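Local coordinates for phospho-2-dehydro-3-deoxyheptonate aldolase/chorismate mutase (Thermus thermophilus, PDB 2D8D) that catalyses, through this chorismate mutase domain, the rearrangement of chorismate to prephenate, the whole two-domain protein probably also making the heptulosonate phosphate that begins the shikimate pathway, at the interface of chains A and B. Residues are numbered along the deposited sequence; one frame, centred on the assembly and turned at random. Chains: chain A/B, phospho-2-dehydro-3-deoxyheptonate aldolase/chorismate mutase.

The interface of chains A and B. Residues chain A 57, 60-62, 70; chain B 16-17, 20, 24.
B:Arg17 and A:Glu60 meet in a side-on, two-pronged salt bridge across the dimer interface. The guanidinium offers its NE edge: NE donates to carboxylate oxygen OE1 of A:Glu60 at 2.8 Å, and B:Arg17 NH2 donates to A:Glu60 OE2, also at 2.8 Å. Both oxygens use their syn lone pairs and the two planes lie 15° apart, so the pairing is nearly flat and each group limits the other's rotation. Two extended chains bring the charges together, that of B:Arg17 running out from CG to NE and that of A:Glu60 continuing straight beyond CG. A leucine in place of B:Arg17 would probably leave the A:Glu60 carboxylate without its charged mate and free to swing away from the partner helix.

Beside this polar clasp, B:Leu20 inserts between the chain A segments and hides 80 Å² of its surface. CG lies opposite the backbone N (chi1 174°), which carries the forked end toward chain A, where its two methyls meet different neighbours. CD1 packs 3.7 Å from CD1 of A:Ile70, the isoleucine side chain running roughly perpendicular to it, whereas CD2 of B:Leu20 lies 4.0 Å from CD2 of A:Leu57, the two leucine side chains lying alongside and pointing opposite ways. The same A:Leu57 methyl also rests 4.0 Å from CB of B:Asn16. On the other flank A:Pro62 turns its ring CD toward CG of B:Leu20 and sets CG 3.6 Å from the hydroxyl OG of B:Ser24. That hydroxyl donates back within its own helix to the carbonyl O of B:Leu20 (2.9 Å), which holds it beside the proline.

One face of the long helix 4-40 of chain B thus lies against the end of helix 47-60, the following loop and helix 67-80 of chain A. A two-fold twin repeats the contact in the intertwined, all-helical dimer typical of AroQ-type chorismate mutases.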
ATOM      1  N   LEU A  57      -8.443  -0.853  10.448  1.00  7.05           N
ATOM      2  CA  LEU A  57      -7.029  -0.843  10.091  1.00  7.19           C
ATOM      3  C   LEU A  57      -6.248  -0.058  11.143  1.00  7.53           C
ATOM      4  O   LEU A  57      -5.107  -0.393  11.464  1.00  8.50           O
ATOM      5  CB  LEU A  57      -6.838  -0.244   8.696  1.00  7.31           C
ATOM      6  CG  LEU A  57      -7.412  -1.125   7.577  1.00  6.52           C
ATOM      7  CD1 LEU A  57      -7.463  -0.342   6.278  1.00  7.05           C
ATOM      8  CD2 LEU A  57      -6.571  -2.392   7.420  1.00  8.00           C
ATOM      9  N   GLU A  60      -6.170  -2.251  14.338  1.00  8.86           N
ATOM     10  CA  GLU A  60      -5.290  -3.394  14.149  1.00  8.48           C
ATOM     11  C   GLU A  60      -3.838  -3.056  13.810  1.00  9.03           C
ATOM     12  O   GLU A  60      -2.990  -3.949  13.777  1.00 10.05           O
ATOM     13  CB  GLU A  60      -5.884  -4.305  13.071  1.00  7.91           C
ATOM     14  CG  GLU A  60      -7.188  -4.969  13.501  1.00  8.59           C
ATOM     15  CD  GLU A  60      -7.975  -5.564  12.348  1.00  8.83           C
ATOM     16  OE1 GLU A  60      -7.369  -5.885  11.302  1.00  9.72           O
ATOM     17  OE2 GLU A  60      -9.206  -5.728  12.493  1.00  8.09           O
ATOM     18  N   ASN A  61      -3.550  -1.778  13.581  1.00  8.82           N
ATOM     19  CA  ASN A  61      -2.195  -1.340  13.233  1.00  9.16           C
ATOM     20  C   ASN A  61      -1.164  -1.894  14.213  1.00 11.04           C
ATOM     21  O   ASN A  61      -1.170  -1.554  15.394  1.00 11.42           O
ATOM     22  CB  ASN A  61      -2.122   0.187  13.233  1.00  9.46           C
ATOM     23  CG  ASN A  61      -0.743   0.704  12.878  1.00  8.69           C
ATOM     24  OD1 ASN A  61       0.062  -0.018  12.296  1.00  9.15           O
ATOM     25  ND2 ASN A  61      -0.463   1.953  13.235  1.00  9.98           N
ATOM     26  N   PRO A  62      -0.254  -2.752  13.731  1.00 11.55           N
ATOM     27  CA  PRO A  62       0.768  -3.334  14.606  1.00 13.60           C
ATOM     28  C   PRO A  62       2.069  -2.540  14.646  1.00 13.43           C
ATOM     29  O   PRO A  62       3.000  -2.901  15.367  1.00 15.58           O
ATOM     30  CB  PRO A  62       0.977  -4.704  13.991  1.00 15.02           C
ATOM     31  CG  PRO A  62       0.933  -4.380  12.526  1.00 14.99           C
ATOM     32  CD  PRO A  62      -0.255  -3.421  12.417  1.00 12.87           C
ATOM     33  N   ILE A  70      -0.804   5.189   8.724  1.00  8.42           N
ATOM     34  CA  ILE A  70      -1.582   4.103   8.151  1.00  8.23           C
ATOM     35  C   ILE A  70      -2.876   4.670   7.568  1.00  8.08           C
ATOM     36  O   ILE A  70      -3.283   4.294   6.469  1.00  7.53           O
ATOM     37  CB  ILE A  70      -1.901   3.020   9.215  1.00  8.75           C
ATOM     38  CG1 ILE A  70      -0.622   2.251   9.572  1.00  9.59           C
ATOM     39  CG2 ILE A  70      -2.980   2.074   8.703  1.00  8.60           C
ATOM     40  CD1 ILE A  70       0.068   1.590   8.393  1.00 11.07           C
TER
ATOM     41  N   ASN B  16      -7.341  -5.614   2.460  1.00  4.94           N
ATOM     42  CA  ASN B  16      -6.902  -4.467   3.255  1.00  5.20           C
ATOM     43  C   ASN B  16      -5.967  -4.935   4.368  1.00  4.70           C
ATOM     44  O   ASN B  16      -4.925  -4.328   4.617  1.00  5.56           O
ATOM     45  CB  ASN B  16      -8.078  -3.756   3.930  1.00  5.84           C
ATOM     46  CG  ASN B  16      -8.861  -2.854   2.993  1.00  6.03           C
ATOM     47  OD1 ASN B  16      -8.400  -2.484   1.915  1.00  6.72           O
ATOM     48  ND2 ASN B  16     -10.054  -2.473   3.429  1.00  6.95           N
ATOM     49  N   ARG B  17      -6.359  -6.001   5.061  1.00  5.06           N
ATOM     50  CA  ARG B  17      -5.549  -6.518   6.153  1.00  5.01           C
ATOM     51  C   ARG B  17      -4.203  -7.024   5.658  1.00  5.46           C
ATOM     52  O   ARG B  17      -3.187  -6.843   6.328  1.00  5.84           O
ATOM     53  CB  ARG B  17      -6.323  -7.601   6.912  1.00  5.87           C
ATOM     54  CG  ARG B  17      -7.420  -7.008   7.793  1.00  5.69           C
ATOM     55  CD  ARG B  17      -8.177  -8.059   8.597  1.00  8.19           C
ATOM     56  NE  ARG B  17      -9.016  -7.427   9.614  1.00  7.89           N
ATOM     57  CZ  ARG B  17     -10.346  -7.402   9.603  1.00  8.19           C
ATOM     58  NH1 ARG B  17     -11.024  -7.985   8.625  1.00  8.77           N
ATOM     59  NH2 ARG B  17     -10.999  -6.772  10.571  1.00  8.59           N
ATOM     60  N   LEU B  20      -2.037  -4.046   5.033  1.00  5.45           N
ATOM     61  CA  LEU B  20      -1.536  -3.506   6.296  1.00  5.31           C
ATOM     62  C   LEU B  20      -0.348  -4.336   6.786  1.00  5.53           C
ATOM     63  O   LEU B  20       0.656  -3.794   7.252  1.00  6.09           O
ATOM     64  CB  LEU B  20      -2.642  -3.507   7.357  1.00  6.87           C
ATOM     65  CG  LEU B  20      -2.226  -3.108   8.781  1.00  7.22           C
ATOM     66  CD1 LEU B  20      -1.670  -1.687   8.814  1.00  7.88           C
ATOM     67  CD2 LEU B  20      -3.437  -3.233   9.698  1.00  7.99           C
ATOM     68  N   SER B  24       3.505  -2.966   6.981  1.00  7.40           N
ATOM     69  CA  SER B  24       4.203  -3.033   8.257  1.00  7.65           C
ATOM     70  C   SER B  24       5.513  -3.803   8.118  1.00  8.45           C
ATOM     71  O   SER B  24       6.523  -3.432   8.715  1.00  8.81           O
ATOM     72  CB  SER B  24       3.302  -3.666   9.323  1.00  8.65           C
ATOM     73  OG  SER B  24       2.162  -2.850   9.564  1.00  8.61           O
TER